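Long-range contact in adenylyltransferase and sulfurtransferase uba4 (Chaetomium thermophilum, PDB 6YUB), which probably activates a ubiquitin-like sulfur carrier by adenylation and passes sulfur to it, serving tRNA wobble-uridine thiolation and molybdenum cofactor biosynthesis: residues G23-V37 against G220-M232. Residues are numbered along the deposited sequence; the frame is centred on the assembly and turned at random.
Sequences GMGKEGQLRLMNAKV and GEAIKILVSQLHM
V227 fits its forked side chain into a hollow formed by G23, M24, G28 and L32, where two helices of the ThiF-family adenylyltransferase domain, a Rossmann-like fold, pack against each other. The axes of helices 25-33 and 220-228 approach to 8.2 Å at 115° between their directions. At G28, whose CA lies 4.8 Å from the CA of V227, there is little room for a side chain: a CB there would sit tight against V227 CG1 and would clash with the carbonyl oxygen of M24. The two prongs of V227 divide the hollow. CG1 abuts the carbonyl oxygen of G23, while CG2 drops between M24 and L32, 3.5 Å from M24 SD. Bends at its second and third torsions fold M24 back so that it crosses V227 nearly at a right angle and lays its sulfur and methyl against CG2. L32 CD2 is a second bump, pushed among I223, L226 and V227.

Towards strand 36-40, L226, on the same helix as V227, makes the next bump. Its CD1 presses on A35 CB at a tight 3.3 Å and also meets V37 CG2, so the leucine fills the corner where helix gives way to strand; V127 of the neighbouring strand touches it too. The outer end is polar. R31 extends from CG to NE past the carbonyl oxygens of L226 and V227, and the flat amide of Q229 stacks over one guanidinium face with the planes 17° apart. A leucine in place of R31 would probably leave the V227 carbonyl without this donor and the Q229 amide without its flat partner. That donor is NH1, which gives a hydrogen bond to V227 O at 2.7 Å with an N-H...O angle of 154°, the oxygen lying almost exactly in the guanidinium plane.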
loop_
_atom_site.group_PDB
_atom_site.type_symbol
_atom_site.label_atom_id
_atom_site.label_comp_id
_atom_site.label_asym_id
_atom_site.label_seq_id
_atom_site.Cartn_x
_atom_site.Cartn_y
_atom_site.Cartn_z
ATOM N N GLY B 23 -10.492 -21.734 -1.088
ATOM C CA GLY B 23 -11.590 -20.801 -1.249
ATOM C C GLY B 23 -11.839 -20.342 -2.667
ATOM O O GLY B 23 -12.799 -19.593 -2.901
ATOM N N MET B 24 -11.007 -20.757 -3.625
ATOM C CA MET B 24 -11.214 -20.406 -5.027
ATOM C C MET B 24 -11.743 -21.622 -5.777
ATOM O O MET B 24 -12.956 -21.763 -5.959
ATOM C CB MET B 24 -9.913 -19.896 -5.649
ATOM C CG MET B 24 -10.044 -19.488 -7.108
ATOM S SD MET B 24 -11.153 -18.083 -7.356
ATOM C CE MET B 24 -10.020 -16.716 -7.173
ATOM N N GLY B 25 -10.847 -22.508 -6.207
ATOM C CA GLY B 25 -11.247 -23.714 -6.893
ATOM C C GLY B 25 -12.015 -23.447 -8.178
ATOM O O GLY B 25 -12.022 -22.334 -8.727
ATOM N N LYS B 26 -12.676 -24.499 -8.663
ATOM C CA LYS B 26 -13.431 -24.407 -9.906
ATOM C C LYS B 26 -14.658 -23.517 -9.737
ATOM O O LYS B 26 -14.942 -22.668 -10.589
ATOM C CB LYS B 26 -13.842 -25.808 -10.365
ATOM C CG LYS B 26 -14.551 -25.837 -11.709
ATOM C CD LYS B 26 -15.059 -27.232 -12.035
ATOM N N GLU B 27 -15.398 -23.698 -8.639
ATOM C CA GLU B 27 -16.559 -22.853 -8.387
ATOM C C GLU B 27 -16.159 -21.385 -8.324
ATOM O O GLU B 27 -16.850 -20.518 -8.876
ATOM C CB GLU B 27 -17.246 -23.283 -7.093
ATOM N N GLY B 28 -15.040 -21.089 -7.661
ATOM C CA GLY B 28 -14.587 -19.713 -7.583
ATOM C C GLY B 28 -14.247 -19.142 -8.946
ATOM O O GLY B 28 -14.560 -17.988 -9.243
ATOM N N GLN B 29 -13.612 -19.952 -9.800
ATOM C CA GLN B 29 -13.217 -19.472 -11.117
ATOM C C GLN B 29 -14.428 -19.223 -12.004
ATOM O O GLN B 29 -14.486 -18.215 -12.717
ATOM C CB GLN B 29 -12.270 -20.478 -11.776
ATOM C CG GLN B 29 -11.637 -19.957 -13.050
ATOM C CD GLN B 29 -10.791 -18.725 -12.804
ATOM O OE1 GLN B 29 -9.958 -18.702 -11.901
ATOM N NE2 GLN B 29 -11.013 -17.684 -13.600
ATOM N N LEU B 30 -15.402 -20.137 -11.992
ATOM C CA LEU B 30 -16.610 -19.932 -12.782
ATOM C C LEU B 30 -17.357 -18.679 -12.345
ATOM O O LEU B 30 -17.976 -18.006 -13.178
ATOM C CB LEU B 30 -17.527 -21.149 -12.676
ATOM C CG LEU B 30 -17.060 -22.413 -13.398
ATOM C CD1 LEU B 30 -17.935 -23.597 -13.017
ATOM C CD2 LEU B 30 -17.062 -22.205 -14.908
ATOM N N ARG B 31 -17.313 -18.351 -11.052
ATOM C CA ARG B 31 -17.981 -17.149 -10.567
ATOM C C ARG B 31 -17.324 -15.893 -11.124
ATOM O O ARG B 31 -18.005 -14.898 -11.407
ATOM C CB ARG B 31 -17.986 -17.124 -9.043
ATOM C CG ARG B 31 -19.059 -18.009 -8.440
ATOM C CD ARG B 31 -18.882 -18.181 -6.942
ATOM N NE ARG B 31 -19.824 -19.159 -6.406
ATOM C CZ ARG B 31 -19.897 -19.515 -5.126
ATOM N NH1 ARG B 31 -19.078 -18.974 -4.236
ATOM N NH2 ARG B 31 -20.790 -20.415 -4.741
ATOM N N LEU B 32 -15.996 -15.905 -11.274
ATOM C CA LEU B 32 -15.334 -14.792 -11.946
ATOM C C LEU B 32 -15.737 -14.731 -13.418
ATOM O O LEU B 32 -16.094 -13.666 -13.936
ATOM C CB LEU B 32 -13.819 -14.921 -11.812
ATOM C CG LEU B 32 -13.247 -14.835 -10.403
ATOM C CD1 LEU B 32 -11.748 -15.124 -10.426
ATOM C CD2 LEU B 32 -13.535 -13.472 -9.777
ATOM N N MET B 33 -15.711 -15.875 -14.099
ATOM C CA MET B 33 -15.966 -15.909 -15.537
ATOM C C MET B 33 -17.419 -15.606 -15.878
ATOM O O MET B 33 -17.698 -15.168 -16.995
ATOM C CB MET B 33 -15.577 -17.275 -16.099
ATOM C CG MET B 33 -14.103 -17.600 -15.944
ATOM S SD MET B 33 -13.735 -19.343 -16.239
ATOM C CE MET B 33 -14.429 -19.573 -17.872
ATOM N N ASN B 34 -18.345 -15.835 -14.953
ATOM C CA ASN B 34 -19.747 -15.489 -15.160
ATOM C C ASN B 34 -20.090 -14.102 -14.641
ATOM O O ASN B 34 -21.259 -13.710 -14.699
ATOM C CB ASN B 34 -20.645 -16.533 -14.483
ATOM C CG ASN B 34 -20.633 -17.865 -15.212
ATOM O OD1 ASN B 34 -20.642 -17.910 -16.443
ATOM N ND2 ASN B 34 -20.603 -18.957 -14.454
ATOM N N ALA B 35 -19.107 -13.352 -14.156
ATOM C CA ALA B 35 -19.352 -12.057 -13.542
ATOM C C ALA B 35 -19.202 -10.930 -14.557
ATOM O O ALA B 35 -18.561 -11.075 -15.600
ATOM C CB ALA B 35 -18.394 -11.830 -12.369
ATOM N N LYS B 36 -19.814 -9.793 -14.232
ATOM C CA LYS B 36 -19.723 -8.578 -15.038
ATOM C C LYS B 36 -19.318 -7.438 -14.114
ATOM O O LYS B 36 -20.089 -7.055 -13.228
ATOM C CB LYS B 36 -21.047 -8.264 -15.730
ATOM C CG LYS B 36 -21.660 -9.421 -16.497
ATOM C CD LYS B 36 -22.906 -8.963 -17.241
ATOM C CE LYS B 36 -24.016 -10.001 -17.171
ATOM N NZ LYS B 36 -25.249 -9.551 -17.885
ATOM N N VAL B 37 -18.120 -6.896 -14.317
ATOM C CA VAL B 37 -17.569 -5.858 -13.454
ATOM C C VAL B 37 -17.372 -4.592 -14.276
ATOM O O VAL B 37 -16.779 -4.635 -15.358
ATOM C CB VAL B 37 -16.244 -6.303 -12.805
ATOM C CG1 VAL B 37 -15.655 -5.183 -11.964
ATOM C CG2 VAL B 37 -16.465 -7.550 -11.964
ATOM N N GLY B 220 -8.680 -6.656 -5.809
ATOM C CA GLY B 220 -8.734 -7.700 -4.799
ATOM C C GLY B 220 -10.089 -7.792 -4.123
ATOM O O GLY B 220 -10.550 -8.885 -3.778
ATOM N N GLU B 221 -10.752 -6.645 -3.932
ATOM C CA GLU B 221 -12.058 -6.655 -3.285
ATOM C C GLU B 221 -13.134 -7.174 -4.226
ATOM O O GLU B 221 -13.976 -7.990 -3.823
ATOM C CB GLU B 221 -12.406 -5.258 -2.781
ATOM C CG GLU B 221 -11.540 -4.799 -1.627
ATOM C CD GLU B 221 -11.514 -5.812 -0.494
ATOM O OE1 GLU B 221 -12.581 -6.081 0.098
ATOM O OE2 GLU B 221 -10.419 -6.349 -0.206
ATOM N N ALA B 222 -13.126 -6.715 -5.484
ATOM C CA ALA B 222 -14.095 -7.205 -6.456
ATOM C C ALA B 222 -14.007 -8.718 -6.599
ATOM O O ALA B 222 -15.031 -9.401 -6.703
ATOM C CB ALA B 222 -13.874 -6.528 -7.808
ATOM N N ILE B 223 -12.784 -9.257 -6.610
ATOM C CA ILE B 223 -12.604 -10.702 -6.696
ATOM C C ILE B 223 -13.167 -11.383 -5.456
ATOM O O ILE B 223 -13.848 -12.411 -5.553
ATOM C CB ILE B 223 -11.115 -11.038 -6.914
ATOM C CG1 ILE B 223 -10.683 -10.596 -8.317
ATOM C CG2 ILE B 223 -10.861 -12.523 -6.715
ATOM C CD1 ILE B 223 -9.184 -10.665 -8.568
ATOM N N LYS B 224 -12.895 -10.825 -4.271
ATOM C CA LYS B 224 -13.475 -11.364 -3.042
ATOM C C LYS B 224 -14.994 -11.462 -3.144
ATOM O O LYS B 224 -15.591 -12.503 -2.839
ATOM C CB LYS B 224 -13.111 -10.487 -1.845
ATOM C CG LYS B 224 -11.693 -10.623 -1.330
ATOM C CD LYS B 224 -11.535 -9.761 -0.081
ATOM C CE LYS B 224 -10.083 -9.485 0.244
ATOM N NZ LYS B 224 -9.972 -8.473 1.334
ATOM N N ILE B 225 -15.636 -10.367 -3.568
ATOM C CA ILE B 225 -17.094 -10.320 -3.606
ATOM C C ILE B 225 -17.641 -11.417 -4.508
ATOM O O ILE B 225 -18.552 -12.162 -4.128
ATOM C CB ILE B 225 -17.570 -8.929 -4.065
ATOM C CG1 ILE B 225 -17.199 -7.877 -3.016
ATOM C CG2 ILE B 225 -19.071 -8.946 -4.326
ATOM C CD1 ILE B 225 -17.324 -6.447 -3.507
ATOM N N LEU B 226 -17.088 -11.536 -5.720
ATOM C CA LEU B 226 -17.622 -12.479 -6.694
ATOM C C LEU B 226 -17.345 -13.922 -6.287
ATOM O O LEU B 226 -18.208 -14.793 -6.449
ATOM C CB LEU B 226 -17.030 -12.186 -8.072
ATOM C CG LEU B 226 -17.431 -10.845 -8.689
ATOM C CD1 LEU B 226 -16.558 -10.517 -9.897
ATOM C CD2 LEU B 226 -18.906 -10.853 -9.073
ATOM N N VAL B 227 -16.154 -14.197 -5.755
ATOM C CA VAL B 227 -15.785 -15.577 -5.456
ATOM C C VAL B 227 -16.568 -16.103 -4.258
ATOM O O VAL B 227 -17.066 -17.235 -4.275
ATOM C CB VAL B 227 -14.265 -15.680 -5.233
ATOM C CG1 VAL B 227 -13.915 -16.983 -4.521
ATOM C CG2 VAL B 227 -13.535 -15.576 -6.561
ATOM N N SER B 228 -16.691 -15.299 -3.205
ATOM C CA SER B 228 -17.425 -15.698 -2.012
ATOM C C SER B 228 -18.871 -15.218 -2.015
ATOM O O SER B 228 -19.574 -15.416 -1.021
ATOM C CB SER B 228 -16.713 -15.176 -0.757
ATOM O OG SER B 228 -15.356 -15.575 -0.735
ATOM N N GLN B 229 -19.327 -14.595 -3.099
ATOM C CA GLN B 229 -20.708 -14.122 -3.201
ATOM C C GLN B 229 -21.069 -13.217 -2.025
ATOM O O GLN B 229 -22.146 -13.326 -1.433
ATOM C CB GLN B 229 -21.681 -15.298 -3.291
ATOM C CG GLN B 229 -21.423 -16.229 -4.454
ATOM C CD GLN B 229 -22.540 -17.236 -4.650
ATOM O OE1 GLN B 229 -22.792 -18.083 -3.794
ATOM N NE2 GLN B 229 -23.220 -17.143 -5.785
ATOM N N LEU B 230 -20.151 -12.308 -1.681
ATOM C CA LEU B 230 -20.382 -11.401 -0.567
ATOM C C LEU B 230 -21.505 -10.409 -0.855
ATOM O O LEU B 230 -22.030 -9.802 0.083
ATOM C CB LEU B 230 -19.093 -10.652 -0.236
ATOM C CG LEU B 230 -17.863 -11.525 0.008
ATOM C CD1 LEU B 230 -16.640 -10.660 0.281
ATOM C CD2 LEU B 230 -18.103 -12.500 1.155
ATOM N N HIS B 231 -21.880 -10.235 -2.122
ATOM C CA HIS B 231 -22.984 -9.365 -2.496
ATOM C C HIS B 231 -24.327 -10.087 -2.507
ATOM O O HIS B 231 -25.332 -9.491 -2.908
ATOM C CB HIS B 231 -22.724 -8.727 -3.868
ATOM C CG HIS B 231 -22.571 -9.708 -4.993
ATOM N ND1 HIS B 231 -22.014 -10.960 -4.832
ATOM C CD2 HIS B 231 -22.890 -9.610 -6.306
ATOM C CE1 HIS B 231 -22.001 -11.591 -5.991
ATOM N NE2 HIS B 231 -22.530 -10.795 -6.902
ATOM N N MET B 232 -24.373 -11.362 -2.070
ATOM C CA MET B 232 -25.644 -12.070 -1.978
ATOM C C MET B 232 -26.209 -11.960 -0.563
ATOM O O MET B 232 -25.452 -11.863 0.409
ATOM C CB MET B 232 -25.465 -13.539 -2.342
ATOM C CG MET B 232 -25.033 -13.784 -3.786
ATOM S SD MET B 232 -26.226 -13.188 -5.006
ATOM C CE MET B 232 -25.348 -11.778 -5.678
#